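Local coordinates for hemolysin-related protein (Vibrio cholerae O1 biovar El Tor str. N16961, PDB 5V6K) that probably recognises N-glycans through a beta-prism lectin domain, which here holds N-acetylglucosamine joined to O2 of mannose, at residues Y26-F31 and N41-G46. Numbering follows the deposited sequence.
Sequences YLRSGF and NNLVGG. With MAN (alpha-D-mannopyranose), chain B; NAG (2-acetamido-2-deoxy-beta-D-glucopyranose), chain C.
Arg28 grips one backbone oxygen of Gly46 with both terminal nitrogens. NH2 lies 2.9 Å from Gly46 O, nearly in line with the C=O bond (169°), whereas NH1, at 3.0 Å from the same O, is tilted out of the carbonyl plane. The acceptor sits at the guanidinium edge, close to its plane, and a bend at chi3 (-92°) turns the group end-on to it. NH1 also donates to Gly53 O, the stronger of its partners, further fixing the guanidinium. A water joins NH2, weakly, to Leu43 O.

The apolar part rests on Leu43 CD2. This methyl lies over the strand backbone, 3.8 Å from Tyr26 O and 3.9 Å from Arg28 N, and meets Tyr26 CB at 4.1 Å, while the Tyr26 ring turns off.

At the far end of 26-31, Phe31 N donates to mannose O5 (3.0 Å), and mannose C1 lies over one face of the Phe31 ring. Gly53 and Gly54 also bind the mannose through their N atoms, so Arg28 ties Gly46, just past edge strand 44-45, to the sugar-binding loop. Within one four-stranded antiparallel sheet of the beta-prism lectin domain, 33-37 runs between 44-45 and 24-29, and Leu43 also touches Leu56 of strand 55-61.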
loop_
_atom_site.group_PDB
_atom_site.type_symbol
_atom_site.label_atom_id
_atom_site.label_comp_id
_atom_site.label_asym_id
_atom_site.label_seq_id
_atom_site.Cartn_x
_atom_site.Cartn_y
_atom_site.Cartn_z
ATOM N N TYR A 26 2.492 -7.787 -0.022
ATOM C CA TYR A 26 2.316 -7.947 1.414
ATOM C C TYR A 26 2.227 -6.582 2.073
ATOM O O TYR A 26 2.927 -5.648 1.676
ATOM C CB TYR A 26 3.477 -8.737 2.029
ATOM C CG TYR A 26 3.402 -10.224 1.796
ATOM C CD1 TYR A 26 2.736 -11.052 2.691
ATOM C CD2 TYR A 26 3.996 -10.803 0.680
ATOM C CE1 TYR A 26 2.666 -12.414 2.484
ATOM C CE2 TYR A 26 3.931 -12.165 0.464
ATOM C CZ TYR A 26 3.260 -12.967 1.367
ATOM O OH TYR A 26 3.193 -14.327 1.155
ATOM N N LEU A 27 1.366 -6.472 3.085
ATOM C CA LEU A 27 1.219 -5.237 3.832
ATOM C C LEU A 27 1.100 -5.538 5.318
ATOM O O LEU A 27 0.546 -6.564 5.723
ATOM C CB LEU A 27 -0.013 -4.430 3.386
ATOM C CG LEU A 27 -0.089 -3.990 1.921
ATOM C CD1 LEU A 27 -0.787 -5.050 1.058
ATOM C CD2 LEU A 27 -0.780 -2.632 1.792
ATOM N N ARG A 28 1.649 -4.639 6.124
ATOM C CA ARG A 28 1.301 -4.523 7.532
ATOM C C ARG A 28 0.410 -3.300 7.670
ATOM O O ARG A 28 0.699 -2.254 7.081
ATOM C CB ARG A 28 2.536 -4.381 8.425
ATOM C CG ARG A 28 3.304 -5.678 8.670
ATOM C CD ARG A 28 4.317 -5.548 9.807
ATOM N NE ARG A 28 5.651 -5.151 9.344
ATOM C CZ ARG A 28 6.189 -3.941 9.493
ATOM N NH1 ARG A 28 5.529 -2.963 10.102
ATOM N NH2 ARG A 28 7.410 -3.706 9.030
ATOM N N SER A 29 -0.677 -3.435 8.422
ATOM C CA SER A 29 -1.617 -2.336 8.558
ATOM C C SER A 29 -2.259 -2.370 9.937
ATOM O O SER A 29 -2.249 -3.389 10.631
ATOM C CB SER A 29 -2.702 -2.385 7.477
ATOM O OG SER A 29 -3.559 -3.497 7.668
ATOM N N GLY A 30 -2.811 -1.225 10.318
ATOM C CA GLY A 30 -3.647 -1.102 11.494
ATOM C C GLY A 30 -4.635 0.028 11.292
ATOM O O GLY A 30 -5.551 -0.081 10.471
ATOM N N PHE A 31 -4.456 1.122 12.034
ATOM C CA PHE A 31 -5.179 2.358 11.759
ATOM C C PHE A 31 -4.685 3.050 10.492
ATOM O O PHE A 31 -5.358 3.966 10.002
ATOM C CB PHE A 31 -5.049 3.316 12.948
ATOM C CG PHE A 31 -5.592 2.768 14.248
ATOM C CD1 PHE A 31 -6.581 1.794 14.260
ATOM C CD2 PHE A 31 -5.114 3.240 15.461
ATOM C CE1 PHE A 31 -7.074 1.301 15.457
ATOM C CE2 PHE A 31 -5.605 2.751 16.660
ATOM C CZ PHE A 31 -6.587 1.781 16.657
ATOM N N ASN A 41 9.595 -11.056 3.803
ATOM C CA ASN A 41 10.863 -10.606 4.359
ATOM C C ASN A 41 11.252 -9.189 3.963
ATOM O O ASN A 41 12.091 -8.594 4.647
ATOM C CB ASN A 41 11.994 -11.547 3.927
ATOM C CG ASN A 41 12.033 -12.829 4.734
ATOM O OD1 ASN A 41 11.451 -12.919 5.814
ATOM N ND2 ASN A 41 12.736 -13.827 4.214
ATOM N N ASN A 42 10.693 -8.633 2.886
ATOM C CA ASN A 42 11.207 -7.386 2.326
ATOM C C ASN A 42 10.227 -6.220 2.460
ATOM O O ASN A 42 10.263 -5.285 1.656
ATOM C CB ASN A 42 11.606 -7.586 0.859
ATOM C CG ASN A 42 10.414 -7.765 -0.076
ATOM O OD1 ASN A 42 9.263 -7.566 0.308
ATOM N ND2 ASN A 42 10.695 -8.132 -1.329
ATOM N N LEU A 43 9.364 -6.240 3.471
ATOM C CA LEU A 43 8.414 -5.148 3.643
ATOM C C LEU A 43 9.142 -3.851 3.976
ATOM O O LEU A 43 10.104 -3.837 4.750
ATOM C CB LEU A 43 7.400 -5.480 4.737
ATOM C CG LEU A 43 6.349 -6.517 4.332
ATOM C CD1 LEU A 43 6.717 -7.889 4.870
ATOM C CD2 LEU A 43 4.962 -6.106 4.798
ATOM N N VAL A 44 8.678 -2.759 3.370
ATOM C CA VAL A 44 9.260 -1.430 3.537
ATOM C C VAL A 44 8.311 -0.595 4.385
ATOM O O VAL A 44 7.129 -0.461 4.048
ATOM C CB VAL A 44 9.504 -0.747 2.179
ATOM C CG1 VAL A 44 10.048 0.665 2.379
ATOM C CG2 VAL A 44 10.453 -1.564 1.328
ATOM N N GLY A 45 8.827 -0.016 5.459
ATOM C CA GLY A 45 7.991 0.826 6.300
ATOM C C GLY A 45 8.542 0.898 7.714
ATOM O O GLY A 45 9.752 0.795 7.930
ATOM N N GLY A 46 7.630 1.081 8.661
ATOM C CA GLY A 46 8.008 1.276 10.038
ATOM C C GLY A 46 8.317 -0.032 10.734
ATOM O O GLY A 46 7.898 -1.111 10.302
HETATM C C1 MAN B . -2.418 1.161 15.399
HETATM C C2 MAN B . -1.559 -0.061 15.771
HETATM C C3 MAN B . -0.114 0.126 15.306
HETATM C C4 MAN B . -0.046 0.621 13.848
HETATM C C5 MAN B . -0.916 1.870 13.671
HETATM C C6 MAN B . -0.947 2.360 12.233
HETATM O O1 MAN B . -2.074 2.187 16.311
HETATM O O2 MAN B . -2.027 -1.245 15.093
HETATM O O3 MAN B . 0.633 -1.085 15.452
HETATM O O4 MAN B . 1.289 0.945 13.503
HETATM O O5 MAN B . -2.263 1.557 14.058
HETATM O O6 MAN B . -1.531 1.337 11.418
HETATM C C1 NAG C . -2.308 -2.309 16.022
HETATM C C2 NAG C . -3.356 -3.222 15.398
HETATM C C3 NAG C . -3.700 -4.358 16.353
HETATM C C4 NAG C . -2.433 -5.090 16.778
HETATM C C5 NAG C . -1.398 -4.105 17.315
HETATM C C6 NAG C . -0.067 -4.758 17.606
HETATM C C7 NAG C . -5.347 -2.817 14.021
HETATM C C8 NAG C . -6.529 -1.932 13.786
HETATM N N2 NAG C . -4.550 -2.472 15.038
HETATM O O3 NAG C . -4.592 -5.264 15.715
HETATM O O4 NAG C . -2.737 -6.042 17.790
HETATM O O5 NAG C . -1.152 -3.070 16.352
HETATM O O6 NAG C . 1.013 -3.858 17.395
HETATM O O7 NAG C . -5.123 -3.800 13.322
HETATM O O HOH W 1 9.921 -4.557 7.618
#